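Local atomic coordinates of putative NADPH-dependent oxidoreductase (Desulfitobacterium hafniense DCB-2, PDB entry 3DB2), a protein that probably acts as an NADPH-dependent oxidoreductase of the GFO/IDH/MocA family, with a Rossmann-fold nucleotide-binding domain and a C-terminal domain built on a large mixed beta sheet. Residues V334-K339 against R345-A350; E222-K227 against S327-A332. One frame throughout, in Å; residues are numbered along the deposited sequence. Where two conformers were deposited one is given.

Overall arrangement
Both contacts involve helix 324-343 and the mixed sheet of the C-terminal domain. In contact 2 the earlier part of the helix, 327-332, sends an arginine to the turn after strand 216-223. In contact 1 the next part, 334-339, packs on 345-350, where the returning chain adds strand 347-348, outermost of the sheet within this chain, beside strand 197-205. The centres of the two contacts lie about 10 Å apart, on the same side of the chain's centre. Ile-349 joins them: its CG2 is 4.0 Å from CB of Ala-332, and it also packs on Arg-329. Contact 1 is mostly buried and apolar; contact 2 is a salt bridge at the surface.

Contact 1: V334-K339 against R345-A350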
ATOM      1  N   VAL C 334      -0.483  -2.434 -17.294  1.00 12.73           N
ATOM      2  CA  VAL C 334       0.853  -2.997 -17.186  1.00 13.58           C
ATOM      3  C   VAL C 334       1.786  -2.239 -18.131  1.00 13.48           C
ATOM      4  O   VAL C 334       2.895  -1.892 -17.718  1.00 15.53           O
ATOM      5  CB  VAL C 334       0.867  -4.514 -17.463  1.00 15.92           C
ATOM      6  CG1 VAL C 334       2.303  -5.049 -17.444  1.00 20.76           C
ATOM      7  CG2 VAL C 334       0.047  -5.289 -16.436  1.00 15.55           C
ATOM      8  N   LEU C 335       1.350  -1.969 -19.361  1.00 16.89           N
ATOM      9  CA  LEU C 335       2.266  -1.318 -20.305  1.00 17.98           C
ATOM     10  C   LEU C 335       2.539   0.129 -19.863  1.00 15.83           C
ATOM     11  O   LEU C 335       3.655   0.630 -20.014  1.00 17.12           O
ATOM     12  CB  LEU C 335       1.719  -1.399 -21.721  1.00 19.97           C
ATOM     13  CG  LEU C 335       1.473  -2.802 -22.287  1.00 26.39           C
ATOM     14  CD1 LEU C 335       0.754  -2.726 -23.632  1.00 21.75           C
ATOM     15  CD2 LEU C 335       2.770  -3.598 -22.421  1.00 22.54           C
ATOM     16  N   ALA C 336       1.520   0.756 -19.296  1.00 17.15           N
ATOM     17  CA  ALA C 336       1.703   2.160 -18.865  1.00 15.93           C
ATOM     18  C   ALA C 336       2.688   2.220 -17.719  1.00 17.54           C
ATOM     19  O   ALA C 336       3.495   3.165 -17.633  1.00 16.11           O
ATOM     20  CB  ALA C 336       0.351   2.733 -18.509  1.00 19.34           C
ATOM     21  N   ALA C 337       2.599   1.218 -16.831  1.00 15.54           N
ATOM     22  CA  ALA C 337       3.511   1.114 -15.690  1.00 16.92           C
ATOM     23  C   ALA C 337       4.947   0.873 -16.111  1.00 17.94           C
ATOM     24  O   ALA C 337       5.873   1.469 -15.565  1.00 18.46           O
ATOM     25  CB  ALA C 337       3.053   0.012 -14.737  1.00 21.50           C
ATOM     26  N   VAL C 338       5.178   0.002 -17.087  1.00 15.03           N
ATOM     27  CA  VAL C 338       6.548  -0.133 -17.626  1.00 14.18           C
ATOM     28  C   VAL C 338       7.035   1.135 -18.306  1.00 14.26           C
ATOM     29  O   VAL C 338       8.195   1.553 -18.135  1.00 18.85           O
ATOM     30  CB  VAL C 338       6.576  -1.349 -18.565  1.00 19.34           C
ATOM     31  CG1 VAL C 338       7.933  -1.539 -19.222  1.00 31.60           C
ATOM     32  CG2 VAL C 338       6.205  -2.592 -17.755  1.00 18.46           C
ATOM     33  N   LYS C 339       6.153   1.802 -19.050  1.00 14.76           N
ATOM     34  CA  LYS C 339       6.475   3.046 -19.728  1.00 13.34           C
ATOM     35  C   LYS C 339       6.845   4.088 -18.652  1.00 19.21           C
ATOM     36  O   LYS C 339       7.766   4.874 -18.888  1.00 18.71           O
ATOM     37  CB  LYS C 339       5.344   3.615 -20.559  1.00 18.06           C
ATOM     38  CG  LYS C 339       5.784   4.787 -21.419  1.00 20.67           C
ATOM     39  CD  LYS C 339       4.697   5.316 -22.339  1.00 23.16           C
ATOM     40  CE  LYS C 339       4.455   4.446 -23.556  1.00 32.27           C
ATOM     41  NZ  LYS C 339       5.646   4.314 -24.438  1.00 48.43           N
ATOM     42  N   ARG C 345       7.920   9.087 -15.283  1.00 14.67           N
ATOM     43  CA  ARG C 345       6.804  10.001 -15.356  1.00 13.41           C
ATOM     44  C   ARG C 345       5.498   9.251 -15.276  1.00 13.98           C
ATOM     45  O   ARG C 345       5.487   8.070 -15.639  1.00 14.15           O
ATOM     46  CB  ARG C 345       6.838  10.790 -16.680  1.00 17.70           C
ATOM     47  CG  ARG C 345       6.518   9.918 -17.913  1.00 24.00           C
ATOM     48  CD  ARG C 345       6.662  10.645 -19.221  1.00 26.65           C
ATOM     49  NE  ARG C 345       6.231   9.968 -20.420  1.00 21.37           N
ATOM     50  CZ  ARG C 345       5.019   9.772 -20.905  1.00 25.89           C
ATOM     51  NH1 ARG C 345       3.958  10.217 -20.253  1.00 23.00           N
ATOM     52  NH2 ARG C 345       4.830   9.112 -22.060  1.00 27.73           N
ATOM     53  N   PRO C 346       4.429   9.895 -14.826  1.00 17.07           N
ATOM     54  CA  PRO C 346       3.097   9.293 -14.922  1.00 16.00           C
ATOM     55  C   PRO C 346       2.659   9.184 -16.388  1.00 19.19           C
ATOM     56  O   PRO C 346       3.034   9.987 -17.252  1.00 17.56           O
ATOM     57  CB  PRO C 346       2.173  10.279 -14.221  1.00 19.19           C
ATOM     58  CG  PRO C 346       2.922  11.558 -14.229  1.00 19.67           C
ATOM     59  CD  PRO C 346       4.388  11.199 -14.153  1.00 17.89           C
ATOM     60  N   VAL C 347       1.844   8.182 -16.661  1.00 15.16           N
ATOM     61  CA  VAL C 347       1.478   7.817 -18.026  1.00 13.03           C
ATOM     62  C   VAL C 347      -0.022   7.629 -18.095  1.00 17.35           C
ATOM     63  O   VAL C 347      -0.564   6.871 -17.263  1.00 18.85           O
ATOM     64  CB  VAL C 347       2.158   6.510 -18.458  1.00 11.04           C
ATOM     65  CG1 VAL C 347       1.621   6.093 -19.832  1.00 17.26           C
ATOM     66  CG2 VAL C 347       3.667   6.689 -18.471  1.00 16.48           C
ATOM     67  N   GLU C 348      -0.645   8.324 -19.034  1.00 14.19           N
ATOM     68  CA  GLU C 348      -2.087   8.236 -19.263  1.00 18.51           C
ATOM     69  C   GLU C 348      -2.350   6.883 -19.942  1.00 17.92           C
ATOM     70  O   GLU C 348      -1.630   6.444 -20.820  1.00 16.98           O
ATOM     71  CB  GLU C 348      -2.629   9.359 -20.129  1.00 14.22           C
ATOM     72  CG  GLU C 348      -2.347  10.774 -19.650  1.00 22.19           C
ATOM     73  CD  GLU C 348      -2.988  11.040 -18.298  1.00 20.86           C
ATOM     74  OE1 GLU C 348      -4.230  10.958 -18.211  1.00 22.24           O
ATOM     75  OE2 GLU C 348      -2.208  11.309 -17.367  1.00 26.99           O
ATOM     76  N   ILE C 349      -3.420   6.207 -19.544  1.00 20.28           N
ATOM     77  CA  ILE C 349      -3.770   4.970 -20.239  1.00 18.29           C
ATOM     78  C   ILE C 349      -4.130   5.266 -21.686  1.00 18.32           C
ATOM     79  O   ILE C 349      -3.948   4.457 -22.588  1.00 18.69           O
ATOM     80  CB  ILE C 349      -4.936   4.282 -19.515  1.00 24.38           C
ATOM     81  CG1 ILE C 349      -4.676   3.962 -18.038  1.00 20.66           C
ATOM     82  CG2 ILE C 349      -5.334   3.022 -20.262  1.00 31.87           C
ATOM     83  CD1 ILE C 349      -3.569   2.938 -17.840  1.00 24.92           C
ATOM     84  N   ALA C 350      -4.639   6.467 -21.974  1.00 20.41           N
ATOM     85  CA  ALA C 350      -4.981   6.771 -23.366  1.00 21.64           C
ATOM     86  C   ALA C 350      -3.765   6.755 -24.281  1.00 20.64           C
ATOM     87  O   ALA C 350      -3.861   6.431 -25.471  1.00 27.42           O
ATOM     88  CB  ALA C 350      -5.665   8.134 -23.425  1.00 22.71           C
TER
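Helix 324-343 packs here against the short strand 347-348 that follows it, with Ala-336 and Lys-339 facing Val-347. CB of Ala-336 meets CG1 of Val-347 at 3.8 Å. The other methyl, CG2 of Val-347, rests 3.6 Å from the backbone O of Ala-336. With CG1 anti to the backbone N (chi1 174°), the two branches of Val-347 divide their contacts between the alanine methyl and its carbonyl. CG1 also touches CD of Lys-339 at 4.0 Å, and the two side chains cross at about a right angle. Further along, CD1 of Ile-349 reaches CB of Ala-336 at 4.0 Å.

The chain leaves the helix, turns back and adds strand 347-348 to the mixed sheet of the C-terminal domain. Val-347 and Ile-349 make backbone hydrogen bonds to Val-200 and Ala-198 of strand 197-205. Ala-336 and Ile-349 both pack on Val-200, so the helix lies against the sheet beside this strand. An alanine in place of Val-347 would probably leave a gap between strand and helix, with CB of Ala-336 and CD of Lys-339 losing their methyl partner.

At the partly exposed end of the contact, Lys-339 and Arg-345 lie side by side and point the same way. CD of Lys-339 approaches NH2 of Arg-345 at 3.8 Å, obliquely to the guanidinium. CG2 of Val-347 lies over one face of that group, displaced from its centre. The ammonium stays apart, NZ of Lys-339 being 5.4 Å from NH2 of Arg-345. Glu-343 and Glu-351 form salt bridges with Arg-345 and probably offset the like charges.

Contact 2: E222-K227 against S327-A332; sequences EFEDGK and SLRNLA
A type I beta turn from Phe-223 to Gly-226, closed by Gly-226 N to Phe-223 O at 3.0 Å, carries Glu-224 toward Arg-329 on helix 324-343. The two side chains come from opposite directions and meet in a salt bridge. OE1 of Glu-224 lies 3.0 Å from NH2 of Arg-329. OE2 of Glu-224 is nearly as close to the same nitrogen, at 3.2 Å. The carboxylate thus straddles one amino group instead of pairing side by side with two. Its plane is turned 36° from that of the guanidinium, and OE1 approaches that group obliquely. The bend of the glutamate chain at chi2 (113°) brings both carboxylate oxygens up to NH2 of Arg-329. Arg-329 was modelled in two conformers; the distances here are those of one of them.

The turn is a beta hairpin connection between the antiparallel strands 216-223 and 228-234 of the C-terminal domain sheet. Phe-223 N bonds to Lys-227 O at its base. Gly-226 has a positive phi of 99°, at which a side chain would press on the preceding carbonyl O. Asp-225 makes an Asx turn here: its OD1 accepts from Lys-227 N at 3.1 Å. Its other oxygen, OD2, forms a salt bridge with NZ of Lys-227 at 2.6 Å. Both nitrogens approach from above the carboxylate plane, and together they fix how this group is turned.

NH2 of Arg-329 also donates to the backbone O of Val-197, at the start of strand 197-205. Pro-196 touches both Glu-224 and Arg-329. On the second subunit, Lys-205 forms a salt bridge with Glu-222 and a hydrogen bond with the carbonyl O of Gly-226.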
ATOM      1  N   GLU C 222      -4.670   6.387 -10.719  1.00 18.86           N
ATOM      2  CA  GLU C 222      -5.795   7.308 -10.534  1.00 15.42           C
ATOM      3  C   GLU C 222      -6.892   6.854 -11.499  1.00 16.36           C
ATOM      4  O   GLU C 222      -6.557   6.617 -12.673  1.00 17.33           O
ATOM      5  CB  GLU C 222      -5.489   8.755 -10.823  1.00 22.02           C
ATOM      6  CG  GLU C 222      -4.594   9.424  -9.807  1.00 30.53           C
ATOM      7  CD  GLU C 222      -4.741  10.942  -9.872  1.00 30.08           C
ATOM      8  OE1 GLU C 222      -4.635  11.522 -10.966  1.00 24.86           O
ATOM      9  OE2 GLU C 222      -4.952  11.546  -8.804  1.00 28.12           O
ATOM     10  N   PHE C 223      -8.104   6.757 -11.011  1.00 18.44           N
ATOM     11  CA  PHE C 223      -9.262   6.286 -11.760  1.00 18.01           C
ATOM     12  C   PHE C 223      -9.903   7.438 -12.540  1.00 20.50           C
ATOM     13  O   PHE C 223      -9.625   8.596 -12.245  1.00 19.33           O
ATOM     14  CB  PHE C 223     -10.302   5.610 -10.836  1.00 17.67           C
ATOM     15  CG  PHE C 223      -9.719   4.235 -10.452  1.00 18.62           C
ATOM     16  CD1 PHE C 223      -8.892   4.129  -9.350  1.00 21.55           C
ATOM     17  CD2 PHE C 223     -10.006   3.134 -11.216  1.00 17.93           C
ATOM     18  CE1 PHE C 223      -8.318   2.913  -9.003  1.00 20.32           C
ATOM     19  CE2 PHE C 223      -9.408   1.910 -10.899  1.00 22.82           C
ATOM     20  CZ  PHE C 223      -8.554   1.818  -9.818  1.00 19.82           C
ATOM     21  N   GLU C 224     -10.733   7.098 -13.524  1.00 19.32           N
ATOM     22  CA  GLU C 224     -11.381   8.145 -14.317  1.00 28.18           C
ATOM     23  C   GLU C 224     -12.294   9.000 -13.446  1.00 26.66           C
ATOM     24  O   GLU C 224     -12.505  10.178 -13.730  1.00 28.18           O
ATOM     25  CB  GLU C 224     -12.132   7.488 -15.485  1.00 23.67           C
ATOM     26  CG  GLU C 224     -11.384   7.540 -16.801  1.00 39.30           C
ATOM     27  CD  GLU C 224     -10.915   6.200 -17.322  1.00 50.96           C
ATOM     28  OE1 GLU C 224     -11.283   5.892 -18.482  1.00 49.83           O
ATOM     29  OE2 GLU C 224     -10.202   5.489 -16.577  1.00 48.95           O
ATOM     30  N   ASP C 225     -12.815   8.422 -12.367  1.00 23.25           N
ATOM     31  CA  ASP C 225     -13.658   9.212 -11.452  1.00 27.76           C
ATOM     32  C   ASP C 225     -12.895   9.859 -10.308  1.00 26.10           C
ATOM     33  O   ASP C 225     -13.492  10.438  -9.398  1.00 27.56           O
ATOM     34  CB  ASP C 225     -14.799   8.335 -10.924  1.00 26.65           C
ATOM     35  CG  ASP C 225     -14.422   7.347  -9.849  1.00 28.85           C
ATOM     36  OD1 ASP C 225     -13.219   7.186  -9.551  1.00 24.24           O
ATOM     37  OD2 ASP C 225     -15.329   6.714  -9.259  1.00 27.01           O
ATOM     38  N   GLY C 226     -11.569   9.833 -10.272  1.00 21.12           N
ATOM     39  CA  GLY C 226     -10.837  10.499  -9.223  1.00 20.08           C
ATOM     40  C   GLY C 226     -10.355   9.634  -8.079  1.00 18.49           C
ATOM     41  O   GLY C 226      -9.508  10.066  -7.310  1.00 16.73           O
ATOM     42  N   LYS C 227     -10.903   8.436  -7.949  1.00 15.71           N
ATOM     43  CA  LYS C 227     -10.540   7.519  -6.860  1.00 13.86           C
ATOM     44  C   LYS C 227      -9.111   7.067  -7.105  1.00 17.19           C
ATOM     45  O   LYS C 227      -8.618   7.259  -8.229  1.00 15.29           O
ATOM     46  CB  LYS C 227     -11.520   6.373  -6.799  1.00 15.51           C
ATOM     47  CG  LYS C 227     -12.952   6.757  -6.466  1.00 21.53           C
ATOM     48  CD  LYS C 227     -13.714   5.488  -6.058  1.00 21.83           C
ATOM     49  CE  LYS C 227     -15.125   5.834  -5.612  1.00 22.53           C
ATOM     50  NZ  LYS C 227     -15.880   6.465  -6.721  1.00 24.73           N
ATOM     51  N   SER C 327     -10.142  -6.680 -21.303  1.00 15.94           N
ATOM     52  CA  SER C 327      -8.857  -7.358 -21.065  1.00 16.80           C
ATOM     53  C   SER C 327      -7.696  -6.486 -21.503  1.00 19.21           C
ATOM     54  O   SER C 327      -6.667  -6.402 -20.821  1.00 19.47           O
ATOM     55  CB  SER C 327      -8.801  -8.699 -21.805  1.00 19.44           C
ATOM     56  OG  SER C 327      -9.905  -9.501 -21.442  1.00 26.08           O
ATOM     57  N   LEU C 328      -7.891  -5.842 -22.657  1.00 17.35           N
ATOM     58  CA  LEU C 328      -6.892  -4.936 -23.222  1.00 22.44           C
ATOM     59  C   LEU C 328      -6.661  -3.818 -22.205  1.00 18.15           C
ATOM     60  O   LEU C 328      -5.522  -3.399 -22.046  1.00 22.36           O
ATOM     61  CB  LEU C 328      -7.332  -4.423 -24.585  1.00 25.93           C
ATOM     62  CG  LEU C 328      -6.335  -3.618 -25.419  1.00 26.56           C
ATOM     63  CD1 LEU C 328      -6.656  -3.746 -26.896  1.00 28.06           C
ATOM     64  CD2 LEU C 328      -6.302  -2.156 -25.031  1.00 22.84           C
ATOM     65  N   ARG C 329      -7.699  -3.337 -21.526  1.00 20.08           N
ATOM     66  CA  ARG C 329      -7.499  -2.262 -20.570  0.50 21.40           C
ATOM     67  C   ARG C 329      -6.614  -2.726 -19.416  1.00 22.30           C
ATOM     68  O   ARG C 329      -5.840  -1.940 -18.886  1.00 19.60           O
ATOM     69  CB  ARG C 329      -8.810  -1.744 -19.995  0.50 25.74           C
ATOM     70  CG  ARG C 329      -9.380  -0.501 -20.648  0.50 31.17           C
ATOM     71  CD  ARG C 329     -10.302   0.245 -19.701  0.50 33.01           C
ATOM     72  NE  ARG C 329     -10.133   1.692 -19.726  0.50 34.39           N
ATOM     73  CZ  ARG C 329      -9.323   2.421 -18.976  0.50 32.57           C
ATOM     74  NH1 ARG C 329      -8.526   1.862 -18.074  0.50 20.23           N
ATOM     75  NH2 ARG C 329      -9.315   3.740 -19.146  0.50 33.52           N
ATOM     76  N   ASN C 330      -6.740  -3.999 -19.054  1.00 16.90           N
ATOM     77  CA  ASN C 330      -5.874  -4.533 -17.985  1.00 17.66           C
ATOM     78  C   ASN C 330      -4.427  -4.570 -18.432  1.00 15.66           C
ATOM     79  O   ASN C 330      -3.475  -4.204 -17.718  1.00 17.42           O
ATOM     80  CB  ASN C 330      -6.354  -5.928 -17.556  1.00 17.93           C
ATOM     81  CG  ASN C 330      -7.691  -5.920 -16.844  1.00 16.22           C
ATOM     82  OD1 ASN C 330      -8.077  -4.864 -16.343  1.00 17.33           O
ATOM     83  ND2 ASN C 330      -8.329  -7.085 -16.807  1.00 13.85           N
ATOM     84  N   LEU C 331      -4.159  -5.026 -19.656  1.00 16.43           N
ATOM     85  CA  LEU C 331      -2.802  -5.041 -20.177  1.00 18.93           C
ATOM     86  C   LEU C 331      -2.198  -3.635 -20.274  1.00 18.75           C
ATOM     87  O   LEU C 331      -1.025  -3.415 -20.021  1.00 18.52           O
ATOM     88  CB  LEU C 331      -2.770  -5.612 -21.591  1.00 22.02           C
ATOM     89  CG  LEU C 331      -1.425  -5.579 -22.355  1.00 17.03           C
ATOM     90  CD1 LEU C 331      -0.389  -6.365 -21.553  1.00 20.08           C
ATOM     91  CD2 LEU C 331      -1.636  -6.102 -23.774  1.00 17.80           C
ATOM     92  N   ALA C 332      -3.042  -2.692 -20.688  1.00 20.00           N
ATOM     93  CA  ALA C 332      -2.651  -1.293 -20.839  1.00 20.60           C
ATOM     94  C   ALA C 332      -2.142  -0.705 -19.525  1.00 18.29           C
ATOM     95  O   ALA C 332      -1.223   0.109 -19.514  1.00 15.05           O
ATOM     96  CB  ALA C 332      -3.838  -0.493 -21.351  1.00 21.32           C
TER